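Local coordinates for type IV pilus secretin PilQ family protein (Vibrio cholerae, PDB 6W6M), which forms, as a ring of 14 subunits, the outer-membrane secretin channel that the type IVa competence pilus probably passes through, at residues A[335-340]-A[383-388]; A[345-350]-A[361-366]. All blocks are in the same frame, centred on the assembly; numbering follows the deposited sequence.

Interactions 1 and 2 both draw on the long strand 320-347, the first along its length and the second at its end. Their centres are 33 Å apart and their nearest atoms about 15 Å, so they do not touch. In sequence, residues 345-350 and 361-366 both fall between the two segments of interaction 1: the chain runs out along the strand, turns through strand 352-354 and helix 357-362, where interaction 2 forms, and comes back past strand 380-382 to interaction 1. The first contact is polar, centred on a glutamate; the second is made by methionine, threonine, glutamine and tryptophan side chains at the surface, near a neighbouring subunit.

Interaction 1 (A[335-340]-A[383-388]); sequences LEELGV and ASTSAN
E337 and the loop residues S384 to S386 make a polar contact between a glutamate on the long strand 320-347 and the chain just after strand 380-382. CG of E337 is anti to the backbone N (chi1 -169°) and the chain is extended beyond it, carrying the carboxylate to the loop. There the two oxygens divide their partners. E337 OE1 accepts a weak hydrogen bond from S384 OG at 3.2 Å. E337 OE2 accepts a weak one from the backbone, T385 N lying 3.3 Å away with an N-H...O angle of 154°. The hydroxyl of S386 sits near, its OG 2.9 Å from E337 OE1, but it donates to T385 O within the loop, from above the carbonyl plane. Farther along the strand G339 has no side chain, and the loop backbone lies close, with S384 N 3.8 Å from G339 CA. The touching parts run in nearly opposite directions, 148° apart.

Strand 404-429 pairs with the same part of strand 320-347: G339 is bonded to S410 through the backbone, and S410 OG takes up S384 N. On strand 549-568, R550 touches E337 and T385 and donates to A383 O, so its positive charge probably favours the ionised carboxylate. The loop lies over the face of the secretin β-barrel wall, built jointly by the 14 subunits, on which E337 stands, strand 320-347 running between strands 404-429 and 549-568 beneath it.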
loop_
_atom_site.group_PDB
_atom_site.type_symbol
_atom_site.label_atom_id
_atom_site.label_comp_id
_atom_site.label_asym_id
_atom_site.label_seq_id
_atom_site.Cartn_x
_atom_site.Cartn_y
_atom_site.Cartn_z
ATOM N N LEU A 335 -47.280 17.150 -41.222
ATOM C CA LEU A 335 -47.825 15.856 -40.806
ATOM C C LEU A 335 -49.291 15.764 -41.201
ATOM O O LEU A 335 -50.002 16.771 -41.137
ATOM C CB LEU A 335 -47.660 15.680 -39.306
ATOM C CG LEU A 335 -47.990 14.332 -38.689
ATOM C CD1 LEU A 335 -47.093 14.072 -37.527
ATOM C CD2 LEU A 335 -49.414 14.332 -38.230
ATOM N N GLU A 336 -49.748 14.567 -41.594
ATOM C CA GLU A 336 -51.147 14.336 -41.935
ATOM C C GLU A 336 -51.563 12.889 -41.690
ATOM O O GLU A 336 -50.841 11.953 -42.046
ATOM C CB GLU A 336 -51.404 14.695 -43.377
ATOM C CG GLU A 336 -52.832 14.555 -43.790
ATOM C CD GLU A 336 -53.043 14.968 -45.217
ATOM O OE1 GLU A 336 -52.044 15.325 -45.876
ATOM O OE2 GLU A 336 -54.199 14.936 -45.687
ATOM N N GLU A 337 -52.747 12.710 -41.111
ATOM C CA GLU A 337 -53.264 11.377 -40.809
ATOM C C GLU A 337 -54.777 11.248 -41.014
ATOM O O GLU A 337 -55.539 12.133 -40.644
ATOM C CB GLU A 337 -52.900 10.997 -39.376
ATOM C CG GLU A 337 -53.150 9.540 -39.036
ATOM C CD GLU A 337 -52.767 9.207 -37.609
ATOM O OE1 GLU A 337 -52.615 10.146 -36.801
ATOM O OE2 GLU A 337 -52.620 8.007 -37.294
ATOM N N LEU A 338 -55.196 10.132 -41.602
ATOM C CA LEU A 338 -56.603 9.837 -41.864
ATOM C C LEU A 338 -56.982 8.461 -41.326
ATOM O O LEU A 338 -56.246 7.495 -41.509
ATOM C CB LEU A 338 -56.905 9.872 -43.361
ATOM C CG LEU A 338 -56.790 11.166 -44.159
ATOM C CD1 LEU A 338 -56.996 10.902 -45.619
ATOM C CD2 LEU A 338 -57.754 12.215 -43.690
ATOM N N GLY A 339 -58.151 8.346 -40.699
ATOM C CA GLY A 339 -58.542 7.073 -40.121
ATOM C C GLY A 339 -60.038 6.873 -40.108
ATOM O O GLY A 339 -60.808 7.835 -40.160
ATOM N N VAL A 340 -60.455 5.606 -40.015
ATOM C CA VAL A 340 -61.860 5.227 -40.136
ATOM C C VAL A 340 -62.209 4.117 -39.154
ATOM O O VAL A 340 -61.440 3.179 -38.933
ATOM C CB VAL A 340 -62.208 4.793 -41.575
ATOM C CG1 VAL A 340 -63.617 4.294 -41.649
ATOM C CG2 VAL A 340 -62.049 5.943 -42.524
ATOM N N ALA A 383 -58.652 3.986 -36.384
ATOM C CA ALA A 383 -58.802 5.390 -36.037
ATOM C C ALA A 383 -57.465 6.118 -36.068
ATOM O O ALA A 383 -56.423 5.568 -35.709
ATOM C CB ALA A 383 -59.423 5.532 -34.652
ATOM N N SER A 384 -57.512 7.380 -36.486
ATOM C CA SER A 384 -56.342 8.245 -36.427
ATOM C C SER A 384 -55.899 8.432 -34.985
ATOM O O SER A 384 -56.640 8.971 -34.161
ATOM C CB SER A 384 -56.655 9.595 -37.063
ATOM O OG SER A 384 -55.767 10.589 -36.601
ATOM N N THR A 385 -54.682 7.995 -34.687
ATOM C CA THR A 385 -54.167 7.940 -33.321
ATOM C C THR A 385 -53.332 9.184 -33.045
ATOM O O THR A 385 -52.147 9.235 -33.380
ATOM C CB THR A 385 -53.346 6.672 -33.111
ATOM O OG1 THR A 385 -52.257 6.650 -34.040
ATOM C CG2 THR A 385 -54.211 5.438 -33.313
ATOM N N SER A 386 -53.950 10.176 -32.419
ATOM C CA SER A 386 -53.288 11.424 -32.053
ATOM C C SER A 386 -54.116 12.064 -30.949
ATOM O O SER A 386 -55.159 11.541 -30.550
ATOM C CB SER A 386 -53.140 12.363 -33.248
ATOM O OG SER A 386 -52.468 11.729 -34.317
ATOM N N ALA A 387 -53.641 13.202 -30.454
ATOM C CA ALA A 387 -54.348 13.920 -29.404
ATOM C C ALA A 387 -55.153 15.103 -29.922
ATOM O O ALA A 387 -56.011 15.613 -29.195
ATOM C CB ALA A 387 -53.360 14.409 -28.340
ATOM N N ASN A 388 -54.895 15.550 -31.149
ATOM C CA ASN A 388 -55.584 16.683 -31.743
ATOM C C ASN A 388 -56.426 16.286 -32.944
ATOM O O ASN A 388 -56.772 17.146 -33.757
ATOM C CB ASN A 388 -54.576 17.755 -32.152
ATOM C CG ASN A 388 -53.561 18.040 -31.077
ATOM O OD1 ASN A 388 -52.383 18.219 -31.358
ATOM N ND2 ASN A 388 -54.013 18.086 -29.834
#

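Interaction 2 (A[345-350]-A[361-366]); sequences MSTNGS and LWQKGL
Q363 meets M345 and T347 just where the chain leaves helix 357-362 and lies against the end of strand 320-347. Its CB is directed toward the strand, and CG, set between the backbone N and the carbonyl carbon (chi1 53°), comes 4.1 Å from T347 CG2. From there the chain is extended. CD of Q363 lies 3.5 Å from T347 CG2, and the two side chains approach tip to tip. At the end of the amide, Q363 OE1 sits between two carbon groups: T347 CG2 at 3.1 Å and M345 CG at 3.2 Å. The other branch, Q363 NE2, approaches the strand backbone, 3.5 Å from S346 O, without forming a hydrogen bond there; its weak hydrogen bond goes back to N360 OD1 on the helix.

M345 runs past Q363 in the opposite direction. Its chain is straight as far as SD and bends only at chi3 (-78°). M345 SD reaches the indole of W362, 4.2 Å from CZ3 and 5.4 Å from the centre of the six-membered ring, where it lies obliquely, 67° off the ring normal, with the two side chains crossing at about a right angle. W362 also packs edge-to-face with F372. At the far end of the contact K364, bent at chi2 and straight beyond, brings NZ within 4.3 Å of S350 N, and it packs on Q395 of a neighbouring subunit.

S346 pairs through its backbone with V353, and T347, Q363 and K364 all touch S352, so the segment after the helix covers the end of the hairpin. A Met-aromatic contact and an inverse gamma turn centred on Q363 at the helix exit sit at the far end of the long secretin-barrel strand, where helix 357-362 packs beside the 320-347/352-354 hairpin.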
loop_
_atom_site.group_PDB
_atom_site.type_symbol
_atom_site.label_atom_id
_atom_site.label_comp_id
_atom_site.label_asym_id
_atom_site.label_seq_id
_atom_site.Cartn_x
_atom_site.Cartn_y
_atom_site.Cartn_z
ATOM N N MET A 345 -74.176 -4.625 -37.106
ATOM C CA MET A 345 -74.742 -5.610 -36.187
ATOM C C MET A 345 -76.160 -5.914 -36.632
ATOM O O MET A 345 -77.010 -5.024 -36.601
ATOM C CB MET A 345 -74.720 -5.069 -34.763
ATOM C CG MET A 345 -75.211 -6.014 -33.715
ATOM S SD MET A 345 -75.026 -5.305 -32.074
ATOM C CE MET A 345 -73.285 -5.542 -31.776
ATOM N N SER A 346 -76.429 -7.146 -37.047
ATOM C CA SER A 346 -77.749 -7.432 -37.583
ATOM C C SER A 346 -78.173 -8.842 -37.215
ATOM O O SER A 346 -77.345 -9.729 -37.015
ATOM C CB SER A 346 -77.779 -7.248 -39.098
ATOM O OG SER A 346 -76.924 -8.177 -39.728
ATOM N N THR A 347 -79.484 -9.045 -37.141
ATOM C CA THR A 347 -80.052 -10.351 -36.839
ATOM C C THR A 347 -81.247 -10.585 -37.752
ATOM O O THR A 347 -81.831 -9.642 -38.284
ATOM C CB THR A 347 -80.467 -10.476 -35.367
ATOM O OG1 THR A 347 -81.431 -9.469 -35.062
ATOM C CG2 THR A 347 -79.280 -10.289 -34.467
ATOM N N ASN A 348 -81.590 -11.850 -37.950
ATOM C CA ASN A 348 -82.635 -12.214 -38.893
ATOM C C ASN A 348 -83.612 -13.248 -38.360
ATOM O O ASN A 348 -84.633 -13.497 -39.005
ATOM C CB ASN A 348 -82.004 -12.743 -40.189
ATOM C CG ASN A 348 -82.998 -12.870 -41.312
ATOM O OD1 ASN A 348 -83.960 -12.107 -41.394
ATOM N ND2 ASN A 348 -82.768 -13.830 -42.199
ATOM N N GLY A 349 -83.349 -13.833 -37.204
ATOM C CA GLY A 349 -84.051 -15.025 -36.795
ATOM C C GLY A 349 -83.209 -16.230 -37.151
ATOM O O GLY A 349 -83.166 -16.641 -38.314
ATOM N N SER A 350 -82.517 -16.788 -36.157
ATOM C CA SER A 350 -81.593 -17.911 -36.344
ATOM C C SER A 350 -80.418 -17.566 -37.260
ATOM O O SER A 350 -79.626 -18.438 -37.606
ATOM C CB SER A 350 -82.317 -19.154 -36.873
ATOM O OG SER A 350 -82.623 -19.005 -38.247
ATOM N N LEU A 361 -72.567 -13.787 -29.916
ATOM C CA LEU A 361 -73.054 -14.439 -28.706
ATOM C C LEU A 361 -73.755 -13.446 -27.788
ATOM O O LEU A 361 -74.558 -13.843 -26.939
ATOM C CB LEU A 361 -71.906 -15.133 -27.978
ATOM C CG LEU A 361 -71.234 -16.287 -28.721
ATOM C CD1 LEU A 361 -70.123 -16.873 -27.884
ATOM C CD2 LEU A 361 -72.238 -17.352 -29.076
ATOM N N TRP A 362 -73.459 -12.153 -27.928
ATOM C CA TRP A 362 -74.145 -11.164 -27.101
ATOM C C TRP A 362 -75.535 -10.849 -27.633
ATOM O O TRP A 362 -76.483 -10.716 -26.855
ATOM C CB TRP A 362 -73.328 -9.884 -27.003
ATOM C CG TRP A 362 -74.025 -8.807 -26.240
ATOM C CD1 TRP A 362 -73.963 -8.585 -24.900
ATOM C CD2 TRP A 362 -74.888 -7.799 -26.772
ATOM N NE1 TRP A 362 -74.729 -7.500 -24.564
ATOM C CE2 TRP A 362 -75.311 -7.001 -25.697
ATOM C CE3 TRP A 362 -75.345 -7.494 -28.056
ATOM C CZ2 TRP A 362 -76.167 -5.918 -25.863
ATOM C CZ3 TRP A 362 -76.192 -6.422 -28.219
ATOM C CH2 TRP A 362 -76.595 -5.646 -27.130
ATOM N N GLN A 363 -75.684 -10.705 -28.948
ATOM C CA GLN A 363 -76.997 -10.398 -29.496
ATOM C C GLN A 363 -77.827 -11.671 -29.528
ATOM O O GLN A 363 -78.356 -12.069 -30.568
ATOM C CB GLN A 363 -76.886 -9.761 -30.881
ATOM C CG GLN A 363 -76.063 -10.528 -31.878
ATOM C CD GLN A 363 -76.064 -9.876 -33.235
ATOM O OE1 GLN A 363 -76.693 -8.844 -33.434
ATOM N NE2 GLN A 363 -75.360 -10.477 -34.180
ATOM N N LYS A 364 -77.905 -12.296 -28.367
ATOM C CA LYS A 364 -78.674 -13.504 -28.078
ATOM C C LYS A 364 -78.730 -13.589 -26.554
ATOM O O LYS A 364 -78.478 -12.602 -25.836
ATOM C CB LYS A 364 -77.977 -14.766 -28.598
ATOM C CG LYS A 364 -77.744 -14.838 -30.098
ATOM C CD LYS A 364 -79.055 -14.872 -30.863
ATOM C CE LYS A 364 -78.810 -15.017 -32.356
ATOM N NZ LYS A 364 -80.085 -15.028 -33.126
ATOM N N GLY A 365 -79.085 -14.751 -26.026
ATOM C CA GLY A 365 -79.029 -14.844 -24.582
ATOM C C GLY A 365 -77.791 -15.498 -24.011
ATOM O O GLY A 365 -77.771 -15.790 -22.812
ATOM N N LEU A 366 -76.757 -15.729 -24.817
ATOM C CA LEU A 366 -75.727 -16.687 -24.432
ATOM C C LEU A 366 -74.719 -16.087 -23.454
ATOM O O LEU A 366 -74.413 -16.689 -22.420
ATOM C CB LEU A 366 -75.052 -17.232 -25.687
ATOM C CG LEU A 366 -76.064 -18.034 -26.509
ATOM C CD1 LEU A 366 -75.506 -18.483 -27.836
ATOM C CD2 LEU A 366 -76.531 -19.227 -25.718
#